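Local coordinates for protein putative retaining b-glycosidase (Saccharophagus degradans, PDB 5A95) that probably hydrolyses mixed-linkage beta-glucans as a family 5 retaining glycoside hydrolase, with its specificity dictated by quaternary structure, at residues 102-108 / 136-142. The protein carries 1 engineered substitution. Residues are numbered along the deposited sequence; the frame is centred on the assembly and turned at random.
Sequences IRLPIHP and YLILDWH. With BGC (beta-D-glucopyranose), chain D; BGC (beta-D-glucopyranose), chain B.
H142 and H107 meet as an offset stack where two neighbouring parallel strands of the family 5 (beta/alpha)8 barrel, 102-106 and 136-141, reach the glycan pocket; the link between them is mostly helix (108-114 and 116-133), a beta-alpha-beta crossover. Six backbone hydrogen bonds hold the pair in register, from I102 N to Y136 O through to H142 N on I106 O, and the strand axes cross at a small angle. I102, L104 and I106 share the outer face of the sheet with L137, L139 and W141; I102, I106 and L137 pack on helices 87-96 and 116-133. On this side L104 CD1 touches L139 CD2 at 3.7 Å, and P108 CG sits over a face of the W141 six-membered ring. R103, P105, I138 and D140 point into the barrel.

From CB outward, H142 first meets I106 O, 3.4 Å from H142 CB. With CG anti to the backbone N (chi1 -163°), the ring rises past P105, whose CB makes a CH-pi contact over its face. H142 CD2 comes to 3.3 Å from H107 CE1, the two ring planes lying 27° apart. H142 ND1 donates to the syn lone pair of D140 OD2 at 2.6 Å, which fixes the ring flip. H142 NE2 then donates to O3 of one glucose at 3.0 Å, nearly straight at 170°. A phenylalanine here would probably cost D140 OD2 and that O3 the N-H groups of H142.

D140 OD2 also lies over the centre of the R103 guanidinium, the carboxylate and guanidinium planes nearly parallel. No N-H points at an oxygen so placed, so the salt bridge is one of charge alone; the guanidinium N-H groups serve E185, N72, N188 and Q291. H107 is fixed likewise, ND1 donating in its ring plane to P105 O, while H107 NE2 shares a 2.7 Å hydrogen bond with O6 of the second glucose.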
ATOM      1  N   ILE A 102      24.201   8.322  21.131  1.00  7.39           N
ATOM      2  CA  ILE A 102      23.177   7.349  21.442  1.00  7.21           C
ATOM      3  C   ILE A 102      22.367   7.068  20.179  1.00  6.99           C
ATOM      4  O   ILE A 102      21.971   8.008  19.472  1.00  7.39           O
ATOM      5  CB  ILE A 102      22.247   7.855  22.553  1.00  7.97           C
ATOM      6  CG1 ILE A 102      23.039   7.944  23.855  1.00  9.03           C
ATOM      7  CG2 ILE A 102      21.049   6.923  22.744  1.00  8.44           C
ATOM      8  CD1 ILE A 102      22.306   8.572  25.019  1.00  9.70           C
ATOM      9  N   ARG A 103      22.145   5.783  19.900  1.00  7.04           N
ATOM     10  CA  ARG A 103      21.272   5.339  18.804  1.00  6.77           C
ATOM     11  C   ARG A 103      19.900   4.990  19.375  1.00  7.04           C
ATOM     12  O   ARG A 103      19.801   4.229  20.351  1.00  6.68           O
ATOM     13  CB  ARG A 103      21.865   4.143  18.091  1.00  6.36           C
ATOM     14  CG  ARG A 103      21.031   3.565  16.953  1.00  6.74           C
ATOM     15  CD  ARG A 103      21.861   2.555  16.204  1.00  7.06           C
ATOM     16  NE  ARG A 103      21.267   1.899  15.045  1.00  6.97           N
ATOM     17  CZ  ARG A 103      20.778   0.661  14.995  1.00  6.51           C
ATOM     18  NH1 ARG A 103      20.535  -0.031  16.103  1.00  7.39           N
ATOM     19  NH2 ARG A 103      20.508   0.103  13.814  1.00  6.96           N
ATOM     20  N   LEU A 104      18.860   5.550  18.764  1.00  7.12           N
ATOM     21  CA  LEU A 104      17.469   5.334  19.160  0.60  6.86           C
ATOM     22  C   LEU A 104      16.823   4.392  18.143  1.00  6.46           C
ATOM     23  O   LEU A 104      16.619   4.800  17.007  1.00  7.02           O
ATOM     24  CB  LEU A 104      16.701   6.664  19.176  0.60  7.68           C
ATOM     25  CG  LEU A 104      17.192   7.788  20.090  0.60  8.99           C
ATOM     26  CD1 LEU A 104      16.218   8.972  20.034  0.60  9.87           C
ATOM     27  CD2 LEU A 104      17.342   7.292  21.512  0.60  9.14           C
ATOM     28  N   PRO A 105      16.509   3.145  18.540  1.00  5.88           N
ATOM     29  CA  PRO A 105      15.931   2.184  17.602  1.00  6.04           C
ATOM     30  C   PRO A 105      14.418   2.314  17.611  1.00  6.30           C
ATOM     31  O   PRO A 105      13.728   1.664  18.415  1.00  7.19           O
ATOM     32  CB  PRO A 105      16.398   0.837  18.156  1.00  6.78           C
ATOM     33  CG  PRO A 105      16.469   1.046  19.625  1.00  7.61           C
ATOM     34  CD  PRO A 105      16.878   2.493  19.825  1.00  7.19           C
ATOM     35  N   ILE A 106      13.897   3.131  16.700  1.00  6.23           N
ATOM     36  CA  ILE A 106      12.485   3.454  16.645  1.00  5.79           C
ATOM     37  C   ILE A 106      11.747   2.340  15.948  1.00  6.02           C
ATOM     38  O   ILE A 106      11.883   2.149  14.746  1.00  6.24           O
ATOM     39  CB  ILE A 106      12.275   4.812  15.970  1.00  7.16           C
ATOM     40  CG1 ILE A 106      12.985   5.889  16.801  1.00  8.29           C
ATOM     41  CG2 ILE A 106      10.788   5.121  15.782  1.00  7.15           C
ATOM     42  CD1 ILE A 106      13.346   7.155  16.071  1.00  9.58           C
ATOM     43  N   HIS A 107      10.999   1.557  16.715  1.00  6.29           N
ATOM     44  CA  HIS A 107      10.298   0.420  16.157  1.00  6.44           C
ATOM     45  C   HIS A 107       8.988   0.872  15.516  1.00  5.47           C
ATOM     46  O   HIS A 107       8.211   1.579  16.146  1.00  6.99           O
ATOM     47  CB  HIS A 107       9.998  -0.617  17.229  1.00  6.67           C
ATOM     48  CG  HIS A 107      11.199  -1.388  17.662  1.00  6.89           C
ATOM     49  ND1 HIS A 107      12.367  -0.797  18.085  1.00  6.99           N
ATOM     50  CD2 HIS A 107      11.410  -2.723  17.736  1.00  6.95           C
ATOM     51  CE1 HIS A 107      13.233  -1.740  18.426  1.00  7.81           C
ATOM     52  NE2 HIS A 107      12.674  -2.920  18.217  1.00  7.19           N
ATOM     53  N   PRO A 108       8.687   0.412  14.294  1.00  6.29           N
ATOM     54  CA  PRO A 108       7.442   0.876  13.671  1.00  6.79           C
ATOM     55  C   PRO A 108       6.185   0.607  14.502  1.00  6.74           C
ATOM     56  O   PRO A 108       5.254   1.410  14.500  1.00  6.91           O
ATOM     57  CB  PRO A 108       7.420   0.098  12.334  1.00  7.52           C
ATOM     58  CG  PRO A 108       8.880  -0.021  11.975  1.00  7.06           C
ATOM     59  CD  PRO A 108       9.552  -0.284  13.327  1.00  6.03           C
ATOM     60  N   TYR A 136      25.521  13.188  20.537  1.00  8.79           N
ATOM     61  CA  TYR A 136      24.775  13.143  19.282  1.00  8.14           C
ATOM     62  C   TYR A 136      23.808  11.959  19.213  1.00  8.12           C
ATOM     63  O   TYR A 136      23.989  10.977  19.919  1.00  9.67           O
ATOM     64  CB  TYR A 136      25.764  13.032  18.123  1.00  8.32           C
ATOM     65  CG  TYR A 136      26.606  14.275  17.955  1.00  9.16           C
ATOM     66  CD1 TYR A 136      26.147  15.330  17.185  1.00  8.22           C
ATOM     67  CD2 TYR A 136      27.843  14.409  18.597  1.00  9.23           C
ATOM     68  CE1 TYR A 136      26.886  16.489  17.037  1.00  8.48           C
ATOM     69  CE2 TYR A 136      28.584  15.578  18.474  1.00 10.44           C
ATOM     70  CZ  TYR A 136      28.116  16.605  17.686  1.00 10.27           C
ATOM     71  OH  TYR A 136      28.875  17.734  17.529  1.00 10.84           O
ATOM     72  N   LEU A 137      22.791  12.079  18.364  1.00  7.86           N
ATOM     73  CA  LEU A 137      21.830  11.014  18.161  1.00  7.79           C
ATOM     74  C   LEU A 137      21.937  10.438  16.761  1.00  7.32           C
ATOM     75  O   LEU A 137      22.079  11.167  15.781  1.00  7.73           O
ATOM     76  CB  LEU A 137      20.406  11.530  18.371  1.00  8.58           C
ATOM     77  CG  LEU A 137      20.119  12.007  19.795  1.00  9.55           C
ATOM     78  CD1 LEU A 137      18.775  12.718  19.817  1.00 10.77           C
ATOM     79  CD2 LEU A 137      20.109  10.841  20.775  1.00 10.71           C
ATOM     80  N   ILE A 138      21.780   9.119  16.695  1.00  7.27           N
ATOM     81  CA  ILE A 138      21.476   8.393  15.472  1.00  7.32           C
ATOM     82  C   ILE A 138      20.013   7.974  15.575  1.00  6.77           C
ATOM     83  O   ILE A 138      19.648   7.269  16.513  1.00  7.08           O
ATOM     84  CB  ILE A 138      22.376   7.159  15.308  1.00  7.52           C
ATOM     85  CG1 ILE A 138      23.860   7.556  15.233  1.00  7.90           C
ATOM     86  CG2 ILE A 138      21.924   6.339  14.093  1.00  7.64           C
ATOM     87  CD1 ILE A 138      24.796   6.385  15.135  1.00  8.96           C
ATOM     88  N   LEU A 139      19.181   8.385  14.617  1.00  6.44           N
ATOM     89  CA  LEU A 139      17.806   7.951  14.592  1.00  6.58           C
ATOM     90  C   LEU A 139      17.702   6.802  13.615  1.00  6.55           C
ATOM     91  O   LEU A 139      18.054   6.934  12.438  1.00  6.69           O
ATOM     92  CB  LEU A 139      16.869   9.087  14.183  1.00  7.19           C
ATOM     93  CG  LEU A 139      16.915  10.327  15.069  1.00  8.40           C
ATOM     94  CD1 LEU A 139      15.899  11.367  14.610  1.00  9.09           C
ATOM     95  CD2 LEU A 139      16.742  10.002  16.546  1.00  8.70           C
ATOM     96  N   ASP A 140      17.232   5.668  14.125  1.00  6.62           N
ATOM     97  CA  ASP A 140      17.206   4.394  13.405  1.00  5.83           C
ATOM     98  C   ASP A 140      15.757   3.959  13.219  1.00  5.49           C
ATOM     99  O   ASP A 140      15.021   3.763  14.180  1.00  6.96           O
ATOM    100  CB  ASP A 140      18.025   3.392  14.234  1.00  6.71           C
ATOM    101  CG  ASP A 140      17.639   1.948  14.047  1.00  7.11           C
ATOM    102  OD1 ASP A 140      17.227   1.526  12.964  1.00  7.66           O
ATOM    103  OD2 ASP A 140      17.749   1.202  15.055  1.00  7.05           O
ATOM    104  N   TRP A 141      15.327   3.869  11.960  1.00  5.25           N
ATOM    105  CA  TRP A 141      14.021   3.296  11.668  1.00  5.91           C
ATOM    106  C   TRP A 141      14.186   1.770  11.742  1.00  5.17           C
ATOM    107  O   TRP A 141      14.751   1.115  10.848  1.00  5.67           O
ATOM    108  CB  TRP A 141      13.561   3.781  10.303  1.00  5.99           C
ATOM    109  CG  TRP A 141      12.177   3.324   9.875  1.00  5.44           C
ATOM    110  CD1 TRP A 141      11.877   2.627   8.731  1.00  5.90           C
ATOM    111  CD2 TRP A 141      10.927   3.572  10.531  1.00  5.88           C
ATOM    112  NE1 TRP A 141      10.528   2.427   8.638  1.00  6.30           N
ATOM    113  CE2 TRP A 141       9.922   2.999   9.726  1.00  6.05           C
ATOM    114  CE3 TRP A 141      10.543   4.228  11.712  1.00  6.15           C
ATOM    115  CZ2 TRP A 141       8.563   3.084  10.051  1.00  6.58           C
ATOM    116  CZ3 TRP A 141       9.181   4.303  12.031  1.00  6.53           C
ATOM    117  CH2 TRP A 141       8.217   3.720  11.223  1.00  6.99           C
ATOM    118  N   HIS A 142      13.760   1.240  12.869  1.00  5.23           N
ATOM    119  CA  HIS A 142      14.231  -0.066  13.313  1.00  6.17           C
ATOM    120  C   HIS A 142      13.287  -1.177  12.858  1.00  5.29           C
ATOM    121  O   HIS A 142      12.480  -1.713  13.623  1.00  6.46           O
ATOM    122  CB  HIS A 142      14.444  -0.076  14.813  1.00  6.09           C
ATOM    123  CG  HIS A 142      15.277  -1.205  15.286  1.00  6.22           C
ATOM    124  ND1 HIS A 142      16.645  -1.151  15.322  1.00  6.71           N
ATOM    125  CD2 HIS A 142      14.936  -2.441  15.715  1.00  7.87           C
ATOM    126  CE1 HIS A 142      17.109  -2.292  15.785  1.00  7.32           C
ATOM    127  NE2 HIS A 142      16.094  -3.094  16.032  1.00  6.56           N
TER
HETATM  128  C2  BGC D   1      18.050  -6.829  15.920  1.00 12.97           C
HETATM  129  C3  BGC D   1      17.768  -6.435  17.368  1.00 12.38           C
HETATM  130  C4  BGC D   1      17.893  -7.672  18.265  1.00 11.95           C
HETATM  131  C5  BGC D   1      19.250  -8.318  18.063  1.00 13.86           C
HETATM  132  C6  BGC D   1      19.451  -9.533  18.938  1.00 17.66           C
HETATM  133  C1  BGC D   1      19.262  -7.739  15.745  1.00 14.00           C
HETATM  134  O1  BGC D   1      19.228  -8.472  14.547  1.00 15.06           O
HETATM  135  O2  BGC D   1      18.161  -5.615  15.089  1.00 13.04           O
HETATM  136  O3  BGC D   1      16.457  -5.787  17.401  1.00 10.68           O
HETATM  137  O4  BGC D   1      17.705  -7.445  19.669  1.00 11.57           O
HETATM  138  O5  BGC D   1      19.288  -8.762  16.711  1.00 14.48           O
HETATM  139  O6  BGC D   1      20.670 -10.124  18.483  1.00 24.57           O
HETATM  140  C2  BGC B   2      16.472  -8.195  21.585  1.00 10.27           C
HETATM  141  C3  BGC B   2      15.060  -8.557  22.008  1.00 11.48           C
HETATM  142  C4  BGC B   2      14.092  -7.439  21.689  1.00 10.76           C
HETATM  143  C5  BGC B   2      14.218  -7.012  20.228  1.00  9.99           C
HETATM  144  C6  BGC B   2      13.454  -5.755  19.899  1.00 10.08           C
HETATM  145  C1  BGC B   2      16.421  -7.850  20.106  1.00 11.17           C
HETATM  146  O2  BGC B   2      17.298  -9.329  21.839  1.00 12.10           O
HETATM  147  O3  BGC B   2      15.054  -8.779  23.424  1.00 13.27           O
HETATM  148  O4  BGC B   2      12.763  -7.902  21.914  1.00 11.73           O
HETATM  149  O5  BGC B   2      15.573  -6.731  19.927  1.00  9.82           O
HETATM  150  O6  BGC B   2      13.654  -5.420  18.529  1.00  8.60           O